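Local coordinates for protein chorismate synthase (Campylobacter jejuni, PDB 1SQ1) that probably catalyses, with reduced FMN, the anti-1,4-elimination of phosphate from 5-enolpyruvylshikimate-3-phosphate to give chorismate, the branch-point precursor of the aromatic amino acids, at residues A[130-135]-A[329-334]; A[147-152]-A[207-212]; A[163-168]-A[285-290]; A[228-233]-A[337-342]. One frame throughout, in Å; residues are numbered along the deposited sequence.

Contact 1 (A[130-135]-A[329-334]); sequences ARVAGG and SVVASA
Ala334 of helix 325-346 turns its methyl toward helix 128-143, where CB rests on the backbone, 3.2 Å from Arg131 O and 3.8 Å from Val132 CA. This is close helix-helix packing within the helical layer that the chorismate synthase fold holds between two antiparallel sheets; the axes of the two segments approach to 8.4 Å at an angle of 44°. Gly135 presents only backbone here, and its CA comes within 4.0 Å of Ala334 CA. One turn earlier, where the helices spread, side chains bridge the gap. Val132 CG2, anti to its carbonyl carbon, meets Val331 CG2 at 4.1 Å, the two branched side chains set roughly perpendicular. Arg131 passes obliquely by the other branch, CD and NE both near Val331 CG1. Its guanidinium is held farther out by a salt bridge from NH2 to Glu127, and the side chain also packs on Tyr223 of a second subunit. Arg46, probably an NADP-binding residue, and helix 36-45 cover Val132, while Ile237 backs Val331. Where the two helices come closest in this contact, Gly135 CA lies 3.7 Å from Ala334 O.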
loop_
_atom_site.group_PDB
_atom_site.type_symbol
_atom_site.label_atom_id
_atom_site.label_comp_id
_atom_site.label_asym_id
_atom_site.label_seq_id
_atom_site.Cartn_x
_atom_site.Cartn_y
_atom_site.Cartn_z
ATOM N N ALA A 130 -6.521 13.277 17.602
ATOM C CA ALA A 130 -6.238 13.276 16.180
ATOM C C ALA A 130 -7.334 12.525 15.414
ATOM O O ALA A 130 -7.926 13.072 14.488
ATOM C CB ALA A 130 -4.872 12.644 15.927
ATOM N N ARG A 131 -7.617 11.287 15.811
ATOM C CA ARG A 131 -8.631 10.486 15.137
ATOM C C ARG A 131 -9.909 11.288 14.960
ATOM O O ARG A 131 -10.567 11.198 13.927
ATOM C CB ARG A 131 -8.917 9.220 15.942
ATOM C CG ARG A 131 -7.666 8.598 16.567
ATOM C CD ARG A 131 -7.979 7.380 17.431
ATOM N NE ARG A 131 -8.336 6.203 16.648
ATOM C CZ ARG A 131 -7.607 5.096 16.582
ATOM N NH1 ARG A 131 -8.016 4.074 15.839
ATOM N NH2 ARG A 131 -6.473 5.004 17.264
ATOM N N VAL A 132 -10.264 12.074 15.975
ATOM C CA VAL A 132 -11.467 12.911 15.914
ATOM C C VAL A 132 -11.305 14.036 14.872
ATOM O O VAL A 132 -12.151 14.191 13.988
ATOM C CB VAL A 132 -11.784 13.524 17.299
ATOM C CG1 VAL A 132 -13.040 14.391 17.226
ATOM C CG2 VAL A 132 -11.978 12.416 18.308
ATOM N N ALA A 133 -10.230 14.815 14.963
ATOM C CA ALA A 133 -10.014 15.878 13.988
ATOM C C ALA A 133 -10.174 15.309 12.580
ATOM O O ALA A 133 -11.012 15.772 11.802
ATOM C CB ALA A 133 -8.626 16.470 14.148
ATOM N N GLY A 134 -9.365 14.298 12.268
ATOM C CA GLY A 134 -9.405 13.664 10.961
ATOM C C GLY A 134 -10.793 13.221 10.534
ATOM O O GLY A 134 -11.207 13.483 9.406
ATOM N N GLY A 135 -11.513 12.539 11.420
ATOM C CA GLY A 135 -12.861 12.106 11.091
ATOM C C GLY A 135 -13.763 13.292 10.754
ATOM O O GLY A 135 -14.593 13.215 9.835
ATOM N N SER A 329 -17.211 6.626 22.145
ATOM C CA SER A 329 -18.306 6.687 21.188
ATOM C C SER A 329 -17.999 7.797 20.191
ATOM O O SER A 329 -18.281 7.660 18.998
ATOM C CB SER A 329 -19.625 6.991 21.885
ATOM O OG SER A 329 -19.699 8.363 22.233
ATOM N N VAL A 330 -17.416 8.895 20.678
ATOM C CA VAL A 330 -17.066 10.018 19.804
ATOM C C VAL A 330 -16.008 9.599 18.777
ATOM O O VAL A 330 -16.015 10.064 17.637
ATOM C CB VAL A 330 -16.509 11.233 20.609
ATOM C CG1 VAL A 330 -16.280 12.411 19.672
ATOM C CG2 VAL A 330 -17.458 11.622 21.723
ATOM N N VAL A 331 -15.096 8.728 19.197
ATOM C CA VAL A 331 -14.035 8.243 18.327
ATOM C C VAL A 331 -14.583 7.197 17.359
ATOM O O VAL A 331 -14.200 7.174 16.187
ATOM C CB VAL A 331 -12.881 7.635 19.143
ATOM C CG1 VAL A 331 -11.844 7.038 18.216
ATOM C CG2 VAL A 331 -12.255 8.708 20.018
ATOM N N ALA A 332 -15.477 6.338 17.840
ATOM C CA ALA A 332 -16.073 5.326 16.979
ATOM C C ALA A 332 -16.745 6.034 15.801
ATOM O O ALA A 332 -16.811 5.491 14.697
ATOM C CB ALA A 332 -17.084 4.513 17.749
ATOM N N SER A 333 -17.235 7.251 16.030
ATOM C CA SER A 333 -17.869 8.004 14.949
ATOM C C SER A 333 -16.823 8.446 13.936
ATOM O O SER A 333 -16.955 8.176 12.745
ATOM C CB SER A 333 -18.607 9.236 15.484
ATOM O OG SER A 333 -19.901 8.895 15.954
ATOM N N ALA A 334 -15.781 9.121 14.421
ATOM C CA ALA A 334 -14.706 9.604 13.561
ATOM C C ALA A 334 -14.172 8.490 12.667
ATOM O O ALA A 334 -14.051 8.667 11.460
ATOM C CB ALA A 334 -13.581 10.183 14.409
#

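Contact 2 (A[147-152]-A[207-212])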
loop_
_atom_site.group_PDB
_atom_site.type_symbol
_atom_site.label_atom_id
_atom_site.label_comp_id
_atom_site.label_asym_id
_atom_site.label_seq_id
_atom_site.Cartn_x
_atom_site.Cartn_y
_atom_site.Cartn_z
ATOM N N ILE A 147 -24.595 11.829 3.887
ATOM C CA ILE A 147 -24.329 10.606 4.618
ATOM C C ILE A 147 -24.077 11.091 6.041
ATOM O O ILE A 147 -23.195 11.917 6.292
ATOM C CB ILE A 147 -23.096 9.870 4.046
ATOM C CG1 ILE A 147 -23.401 9.409 2.619
ATOM C CG2 ILE A 147 -22.761 8.664 4.907
ATOM C CD1 ILE A 147 -22.259 8.685 1.924
ATOM N N CYS A 148 -24.878 10.596 6.970
ATOM C CA CYS A 148 -24.746 11.016 8.348
ATOM C C CYS A 148 -24.341 9.868 9.244
ATOM O O CYS A 148 -24.923 8.784 9.183
ATOM C CB CYS A 148 -26.062 11.613 8.830
ATOM S SG CYS A 148 -25.919 12.486 10.382
ATOM N N VAL A 149 -23.334 10.116 10.071
ATOM C CA VAL A 149 -22.835 9.114 11.003
ATOM C C VAL A 149 -22.967 9.655 12.424
ATOM O O VAL A 149 -22.446 10.726 12.739
ATOM C CB VAL A 149 -21.350 8.770 10.714
ATOM C CG1 VAL A 149 -20.835 7.776 11.738
ATOM C CG2 VAL A 149 -21.216 8.182 9.317
ATOM N N GLN A 150 -23.673 8.916 13.272
ATOM C CA GLN A 150 -23.878 9.316 14.660
ATOM C C GLN A 150 -23.790 8.100 15.567
ATOM O O GLN A 150 -24.155 6.997 15.162
ATOM C CB GLN A 150 -25.242 9.989 14.808
ATOM C CG GLN A 150 -26.215 9.650 13.681
ATOM C CD GLN A 150 -27.499 10.456 13.747
ATOM O OE1 GLN A 150 -27.501 11.611 14.188
ATOM N NE2 GLN A 150 -28.598 9.858 13.287
ATOM N N SER A 151 -23.308 8.311 16.792
ATOM C CA SER A 151 -23.139 7.240 17.782
ATOM C C SER A 151 -23.483 7.707 19.194
ATOM O O SER A 151 -23.526 8.910 19.474
ATOM C CB SER A 151 -21.689 6.754 17.790
ATOM O OG SER A 151 -21.247 6.407 16.486
ATOM N N GLY A 152 -23.704 6.741 20.081
ATOM C CA GLY A 152 -24.026 7.048 21.462
ATOM C C GLY A 152 -23.940 5.824 22.354
ATOM O O GLY A 152 -23.941 4.701 21.854
ATOM N N VAL A 207 -21.247 0.832 22.704
ATOM C CA VAL A 207 -21.551 1.938 21.808
ATOM C C VAL A 207 -22.346 1.543 20.579
ATOM O O VAL A 207 -22.184 0.439 20.048
ATOM C CB VAL A 207 -20.277 2.639 21.352
ATOM C CG1 VAL A 207 -20.595 3.611 20.241
ATOM C CG2 VAL A 207 -19.655 3.367 22.528
ATOM N N PHE A 208 -23.210 2.457 20.139
ATOM C CA PHE A 208 -24.047 2.242 18.962
ATOM C C PHE A 208 -23.797 3.307 17.894
ATOM O O PHE A 208 -24.018 4.495 18.126
ATOM C CB PHE A 208 -25.525 2.275 19.344
ATOM C CG PHE A 208 -26.454 2.075 18.181
ATOM C CD1 PHE A 208 -26.482 0.866 17.494
ATOM C CD2 PHE A 208 -27.300 3.099 17.765
ATOM C CE1 PHE A 208 -27.342 0.677 16.407
ATOM C CE2 PHE A 208 -28.161 2.917 16.679
ATOM C CZ PHE A 208 -28.182 1.706 16.000
ATOM N N THR A 209 -23.335 2.882 16.725
ATOM C CA THR A 209 -23.075 3.815 15.637
ATOM C C THR A 209 -24.035 3.553 14.497
ATOM O O THR A 209 -24.054 2.470 13.915
ATOM C CB THR A 209 -21.665 3.682 15.075
ATOM O OG1 THR A 209 -20.699 3.846 16.123
ATOM C CG2 THR A 209 -21.452 4.740 14.019
ATOM N N LYS A 210 -24.835 4.561 14.187
ATOM C CA LYS A 210 -25.813 4.463 13.124
ATOM C C LYS A 210 -25.426 5.394 11.991
ATOM O O LYS A 210 -25.030 6.537 12.226
ATOM C CB LYS A 210 -27.196 4.829 13.664
ATOM C CG LYS A 210 -28.255 5.050 12.603
ATOM C CD LYS A 210 -29.629 4.772 13.170
ATOM C CE LYS A 210 -30.665 5.746 12.651
ATOM N NZ LYS A 210 -30.453 7.103 13.241
ATOM N N VAL A 211 -25.516 4.898 10.760
ATOM C CA VAL A 211 -25.190 5.714 9.602
ATOM C C VAL A 211 -26.393 5.730 8.667
ATOM O O VAL A 211 -26.859 4.675 8.226
ATOM C CB VAL A 211 -23.963 5.163 8.854
ATOM C CG1 VAL A 211 -23.523 6.147 7.790
ATOM C CG2 VAL A 211 -22.832 4.898 9.830
ATOM N N SER A 212 -26.899 6.928 8.384
ATOM C CA SER A 212 -28.064 7.106 7.515
ATOM C C SER A 212 -27.668 7.763 6.199
ATOM O O SER A 212 -26.567 8.308 6.071
ATOM C CB SER A 212 -29.096 7.991 8.200
ATOM O OG SER A 212 -28.519 9.257 8.476
#
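With OG anti to the carbonyl carbon in Ser151 (chi1 -52°) and OG1 likewise in Thr209 (chi1 -56°), the two hydroxyls of this non-hydrogen-bonded pair face each other and bond at 2.6 Å. Either may be the donor. Ser151 OG has a second hydrogen bond, to Ser333 OG on helix 325-346, which ties strand to helix. On the same face Val149 and Val211 run abreast from neighbouring strands; Val149 CG2 meets Val211 CG1 at 3.4 Å, and Ile147 CG2 packs obliquely on the same CG1. The backbones form an antiparallel pair of strands. Reciprocal hydrogen bonds join Cys148 with Ser212, Gln150 with Lys210, and Gly152 with Phe208. In the middle pair the bond from Gln150 N to Lys210 O is nearly straight, spanning 2.9 Å with 173° at the hydrogen, and Lys210 N returns 2.7 Å to Gln150 O. On the opposite face the side chains of Gln150 and Lys210 run alongside each other and are flanked by Phe170 of helix 170-175. Both strands are interior to a five-stranded antiparallel sheet, 205-212 at its centre. Strand 286-292 bonds to the far edge of 205-212, helix 325-346 lies against Val149, Val207 and Val211, and the Phe208 ring meets Phe168 on the other side.

Contact 3 (A[163-168]-A[285-290]); sequences LKEEEF and NLILKT
Glu165 and Lys289 form the one salt bridge between loop 163-168 and strand 286-292. Glu165 OE2 accepts Lys289 NZ at 2.8 Å through its syn lone pair, on the side of the other carboxylate oxygen. The two side chains are nearly perpendicular. A bend at chi2 (-75°) swings the Glu165 carboxylate round, and one at chi4 (69°) turns NZ out of the otherwise extended lysine. Lys289 also touches Glu244 on the neighbouring strand 240-245. Van der Waals contacts centre on Ile287, which touches both glutamates: CG2 lies 3.5 Å from Glu165 OE2, and CD1 lies 4.0 Å from Glu166 OE1. A looser polar approach comes from Glu166, whose OE2 is 3.6 Å from Asn285 ND2, with the carboxylate and amide planes 85° apart; its side chain also reaches Lys210. Within the loop, Phe168 is buried and sets its ring against Phe208 and Phe154. The short 3-10 turn 165-167 thus packs on the sheet face carrying Ile287 and Lys289, while Leu288 meets Leu230 and Leu286 meets Leu340, on two helices. The contact lies away from the predicted cofactor sites, a loop covering the outer face of one sheet in a beta-alpha-beta sandwich.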
loop_
_atom_site.group_PDB
_atom_site.type_symbol
_atom_site.label_atom_id
_atom_site.label_comp_id
_atom_site.label_asym_id
_atom_site.label_seq_id
_atom_site.Cartn_x
_atom_site.Cartn_y
_atom_site.Cartn_z
ATOM N N LEU A 163 -33.807 -1.716 23.973
ATOM C CA LEU A 163 -34.708 -1.081 23.017
ATOM C C LEU A 163 -34.358 -1.549 21.611
ATOM O O LEU A 163 -33.399 -2.291 21.406
ATOM C CB LEU A 163 -34.564 0.444 23.063
ATOM C CG LEU A 163 -35.492 1.300 23.930
ATOM C CD1 LEU A 163 -35.439 0.851 25.383
ATOM C CD2 LEU A 163 -35.062 2.748 23.809
ATOM N N LYS A 164 -35.136 -1.095 20.639
ATOM C CA LYS A 164 -34.901 -1.448 19.248
ATOM C C LYS A 164 -33.797 -0.563 18.671
ATOM O O LYS A 164 -33.671 0.603 19.041
ATOM C CB LYS A 164 -36.188 -1.269 18.446
ATOM C CG LYS A 164 -37.197 -2.397 18.613
ATOM C CD LYS A 164 -36.731 -3.623 17.843
ATOM C CE LYS A 164 -37.792 -4.713 17.783
ATOM N NZ LYS A 164 -37.317 -5.873 16.967
ATOM N N GLU A 165 -33.003 -1.134 17.771
ATOM C CA GLU A 165 -31.897 -0.427 17.127
ATOM C C GLU A 165 -32.361 0.953 16.664
ATOM O O GLU A 165 -31.828 1.983 17.089
ATOM C CB GLU A 165 -31.405 -1.209 15.906
ATOM C CG GLU A 165 -31.241 -2.705 16.120
ATOM C CD GLU A 165 -30.014 -3.051 16.929
ATOM O OE1 GLU A 165 -29.873 -2.542 18.063
ATOM O OE2 GLU A 165 -29.189 -3.845 16.432
ATOM N N GLU A 166 -33.361 0.959 15.787
ATOM C CA GLU A 166 -33.903 2.199 15.238
ATOM C C GLU A 166 -34.873 2.849 16.232
ATOM O O GLU A 166 -35.821 3.522 15.835
ATOM C CB GLU A 166 -34.616 1.908 13.903
ATOM C CG GLU A 166 -33.838 0.986 12.915
ATOM C CD GLU A 166 -32.700 1.678 12.151
ATOM O OE1 GLU A 166 -32.001 2.521 12.757
ATOM O OE2 GLU A 166 -32.494 1.355 10.953
ATOM N N GLU A 167 -34.615 2.653 17.526
ATOM C CA GLU A 167 -35.462 3.207 18.581
ATOM C C GLU A 167 -34.683 4.041 19.595
ATOM O O GLU A 167 -35.270 4.741 20.417
ATOM C CB GLU A 167 -36.186 2.077 19.304
ATOM C CG GLU A 167 -37.343 2.539 20.150
ATOM C CD GLU A 167 -38.179 1.382 20.649
ATOM O OE1 GLU A 167 -38.611 0.561 19.812
ATOM O OE2 GLU A 167 -38.405 1.296 21.873
ATOM N N PHE A 168 -33.359 3.944 19.539
ATOM C CA PHE A 168 -32.501 4.699 20.438
ATOM C C PHE A 168 -32.667 6.183 20.129
ATOM O O PHE A 168 -32.702 6.581 18.965
ATOM C CB PHE A 168 -31.031 4.295 20.255
ATOM C CG PHE A 168 -30.723 2.879 20.673
ATOM C CD1 PHE A 168 -30.409 1.912 19.727
ATOM C CD2 PHE A 168 -30.722 2.520 22.015
ATOM C CE1 PHE A 168 -30.098 0.608 20.119
ATOM C CE2 PHE A 168 -30.414 1.222 22.406
ATOM C CZ PHE A 168 -30.101 0.269 21.458
ATOM N N ASN A 285 -29.608 1.698 6.369
ATOM C CA ASN A 285 -28.812 2.348 7.400
ATOM C C ASN A 285 -27.724 1.406 7.842
ATOM O O ASN A 285 -27.778 0.211 7.551
ATOM C CB ASN A 285 -29.675 2.677 8.603
ATOM C CG ASN A 285 -30.754 3.665 8.278
ATOM O OD1 ASN A 285 -30.527 4.872 8.316
ATOM N ND2 ASN A 285 -31.937 3.163 7.935
ATOM N N LEU A 286 -26.746 1.935 8.564
ATOM C CA LEU A 286 -25.643 1.118 9.039
ATOM C C LEU A 286 -25.816 0.877 10.531
ATOM O O LEU A 286 -25.923 1.827 11.307
ATOM C CB LEU A 286 -24.313 1.829 8.755
ATOM C CG LEU A 286 -23.210 1.152 7.922
ATOM C CD1 LEU A 286 -23.769 0.329 6.759
ATOM C CD2 LEU A 286 -22.283 2.234 7.419
ATOM N N ILE A 287 -25.865 -0.394 10.925
ATOM C CA ILE A 287 -26.020 -0.763 12.333
ATOM C C ILE A 287 -24.723 -1.366 12.848
ATOM O O ILE A 287 -24.467 -2.551 12.664
ATOM C CB ILE A 287 -27.140 -1.805 12.535
ATOM C CG1 ILE A 287 -28.409 -1.367 11.797
ATOM C CG2 ILE A 287 -27.447 -1.953 14.018
ATOM C CD1 ILE A 287 -28.941 -0.043 12.270
ATOM N N LEU A 288 -23.919 -0.542 13.504
ATOM C CA LEU A 288 -22.627 -0.970 14.024
ATOM C C LEU A 288 -22.580 -0.855 15.531
ATOM O O LEU A 288 -22.960 0.167 16.080
ATOM C CB LEU A 288 -21.514 -0.095 13.444
ATOM C CG LEU A 288 -21.563 0.132 11.945
ATOM C CD1 LEU A 288 -20.350 0.925 11.508
ATOM C CD2 LEU A 288 -21.632 -1.209 11.250
ATOM N N LYS A 289 -22.107 -1.890 16.206
ATOM C CA LYS A 289 -22.019 -1.816 17.650
ATOM C C LYS A 289 -20.601 -2.108 18.106
ATOM O O LYS A 289 -20.023 -3.128 17.727
ATOM C CB LYS A 289 -22.998 -2.794 18.297
ATOM C CG LYS A 289 -24.425 -2.699 17.796
ATOM C CD LYS A 289 -25.309 -3.557 18.660
ATOM C CE LYS A 289 -26.679 -3.791 18.047
ATOM N NZ LYS A 289 -26.592 -4.665 16.829
ATOM N N THR A 290 -20.048 -1.199 18.911
ATOM C CA THR A 290 -18.688 -1.318 19.446
ATOM C C THR A 290 -18.713 -1.431 20.973
ATOM O O THR A 290 -19.169 -0.518 21.671
ATOM C CB THR A 290 -17.841 -0.091 19.101
ATOM O OG1 THR A 290 -17.847 0.103 17.690
ATOM C CG2 THR A 290 -16.418 -0.289 19.556
#

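Contact 4 (A[228-233]-A[337-342]); sequences SKLAHA and RLVLAD
Asp342 has its carboxylate gripped by four donors, one of them Lys229 across the contact. Lys229 NZ makes a salt bridge of 3.0 Å to OD1, coming from above the carboxylate plane, 59° out of it. The backbone N of Thr6 bonds to the same oxygen, and those of Arg7 and Leu8 bond to OD2, so the buried aspartate pins the N-terminal segment to helix 325-346. Such a set of donors would probably stabilise the charged form. With CG anti to the backbone N (chi1 -176°), Asp342 extends toward the lysine, which reaches it through bends at chi3 and chi4; the two side chains meet almost squarely. Beside this bridge, Val339 packs against helix 226-235. Its CG1 lies 3.4 Å from Lys229 CB and also touches CD, while CG2 meets Ala233 CB at 3.8 Å, one turn further along helix 226-235. Leu230 CD2 completes this apolar patch, 4.3 Å from Val339 CB. The helices run roughly antiparallel, at 153°, with the axes of the two segments 9.7 Å apart at their closest, a spacing that leaves side chains rather than backbones to make the contact. Phe4 of strand 3-4 covers Val339 and Ala233. Helix 128-143 packs on helix 325-346 at Arg337, Leu340 and Ala341. Helix 226-235 faces a second subunit, where Ser228 OG bonds to His232 O of that subunit, and Leu288 of strand 286-292 packs on Leu230.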
loop_
_atom_site.group_PDB
_atom_site.type_symbol
_atom_site.label_atom_id
_atom_site.label_comp_id
_atom_site.label_asym_id
_atom_site.label_seq_id
_atom_site.Cartn_x
_atom_site.Cartn_y
_atom_site.Cartn_z
ATOM N N SER A 228 -15.256 -5.224 6.799
ATOM C CA SER A 228 -13.857 -5.444 7.186
ATOM C C SER A 228 -13.249 -4.130 7.670
ATOM O O SER A 228 -12.805 -4.024 8.807
ATOM C CB SER A 228 -13.016 -5.942 6.007
ATOM O OG SER A 228 -13.267 -7.301 5.705
ATOM N N LYS A 229 -13.222 -3.134 6.792
ATOM C CA LYS A 229 -12.662 -1.841 7.131
ATOM C C LYS A 229 -13.266 -1.315 8.405
ATOM O O LYS A 229 -12.571 -0.773 9.245
ATOM C CB LYS A 229 -12.930 -0.833 6.016
ATOM C CG LYS A 229 -12.143 -1.033 4.747
ATOM C CD LYS A 229 -12.696 -0.151 3.643
ATOM C CE LYS A 229 -11.592 0.324 2.728
ATOM N NZ LYS A 229 -10.794 1.415 3.369
ATOM N N LEU A 230 -14.572 -1.460 8.551
ATOM C CA LEU A 230 -15.222 -0.944 9.739
ATOM C C LEU A 230 -14.740 -1.665 10.972
ATOM O O LEU A 230 -14.451 -1.037 11.989
ATOM C CB LEU A 230 -16.729 -1.088 9.615
ATOM C CG LEU A 230 -17.353 -0.096 8.644
ATOM C CD1 LEU A 230 -18.775 -0.539 8.335
ATOM C CD2 LEU A 230 -17.316 1.313 9.247
ATOM N N ALA A 231 -14.653 -2.988 10.869
ATOM C CA ALA A 231 -14.212 -3.829 11.972
ATOM C C ALA A 231 -12.792 -3.496 12.382
ATOM O O ALA A 231 -12.454 -3.504 13.568
ATOM C CB ALA A 231 -14.294 -5.275 11.566
ATOM N N HIS A 232 -11.969 -3.209 11.384
ATOM C CA HIS A 232 -10.566 -2.879 11.565
ATOM C C HIS A 232 -10.419 -1.527 12.261
ATOM O O HIS A 232 -9.655 -1.393 13.224
ATOM C CB HIS A 232 -9.899 -2.876 10.190
ATOM C CG HIS A 232 -8.430 -2.600 10.196
ATOM N ND1 HIS A 232 -7.896 -1.436 10.715
ATOM C CD2 HIS A 232 -7.396 -3.260 9.625
ATOM C CE1 HIS A 232 -6.599 -1.391 10.448
ATOM N NE2 HIS A 232 -6.276 -2.484 9.787
ATOM N N ALA A 233 -11.165 -0.529 11.802
ATOM C CA ALA A 233 -11.087 0.792 12.415
ATOM C C ALA A 233 -11.692 0.833 13.829
ATOM O O ALA A 233 -11.186 1.543 14.683
ATOM C CB ALA A 233 -11.756 1.825 11.516
ATOM N N ARG A 337 -16.363 7.435 10.047
ATOM C CA ARG A 337 -16.417 8.536 9.109
ATOM C C ARG A 337 -15.300 8.327 8.098
ATOM O O ARG A 337 -15.568 8.203 6.901
ATOM C CB ARG A 337 -16.191 9.855 9.833
ATOM C CG ARG A 337 -17.142 10.949 9.436
ATOM C CD ARG A 337 -18.329 11.038 10.388
ATOM N NE ARG A 337 -18.029 11.792 11.604
ATOM C CZ ARG A 337 -18.964 12.419 12.318
ATOM N NH1 ARG A 337 -20.239 12.377 11.921
ATOM N NH2 ARG A 337 -18.645 13.074 13.428
ATOM N N LEU A 338 -14.056 8.282 8.586
ATOM C CA LEU A 338 -12.887 8.096 7.725
ATOM C C LEU A 338 -13.075 6.951 6.737
ATOM O O LEU A 338 -12.849 7.107 5.536
ATOM C CB LEU A 338 -11.640 7.842 8.568
ATOM C CG LEU A 338 -11.098 9.036 9.369
ATOM C CD1 LEU A 338 -10.321 8.506 10.543
ATOM C CD2 LEU A 338 -10.211 9.936 8.516
ATOM N N VAL A 339 -13.496 5.799 7.237
ATOM C CA VAL A 339 -13.710 4.660 6.358
ATOM C C VAL A 339 -14.694 5.005 5.234
ATOM O O VAL A 339 -14.332 4.949 4.058
ATOM C CB VAL A 339 -14.245 3.450 7.138
ATOM C CG1 VAL A 339 -14.415 2.267 6.204
ATOM C CG2 VAL A 339 -13.288 3.102 8.263
ATOM N N LEU A 340 -15.935 5.363 5.585
ATOM C CA LEU A 340 -16.939 5.693 4.564
ATOM C C LEU A 340 -16.462 6.729 3.545
ATOM O O LEU A 340 -16.679 6.560 2.343
ATOM C CB LEU A 340 -18.240 6.179 5.205
ATOM C CG LEU A 340 -19.118 5.064 5.786
ATOM C CD1 LEU A 340 -20.343 5.669 6.417
ATOM C CD2 LEU A 340 -19.488 4.060 4.706
ATOM N N ALA A 341 -15.809 7.788 4.015
ATOM C CA ALA A 341 -15.315 8.816 3.119
ATOM C C ALA A 341 -14.195 8.235 2.290
ATOM O O ALA A 341 -13.813 8.795 1.265
ATOM C CB ALA A 341 -14.817 9.989 3.907
ATOM N N ASP A 342 -13.648 7.110 2.746
ATOM C CA ASP A 342 -12.572 6.453 2.011
ATOM C C ASP A 342 -13.178 5.567 0.907
ATOM O O ASP A 342 -12.745 5.636 -0.235
ATOM C CB ASP A 342 -11.685 5.640 2.977
ATOM C CG ASP A 342 -10.473 4.994 2.291
ATOM O OD1 ASP A 342 -9.792 4.188 2.966
ATOM O OD2 ASP A 342 -10.195 5.272 1.101
#

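In the fold
From the N terminus, helix 128-143 opens contact 1, and the chain then enters strand 148-156, which contact 2 pairs with strand 205-212. Before that pairing closes, loop 163-168 starts contact 3, so contacts 2 and 3 cross; their strands 205-212 and 286-292 are neighbours in one sheet. Helix 226-235 opens contact 4 after contact 2 has closed. Contact 3 closes next, at 285-290, then contact 1 at 329-334, and contact 4 last, at 337-342. Contacts 2 and 3 are therefore nested within contact 1, whereas contact 4 crosses both 1 and 3. Helix 325-346 serves contacts 1 and 4, joining two other helices on one face of that sheet; contact 3 covers the other face with a loop.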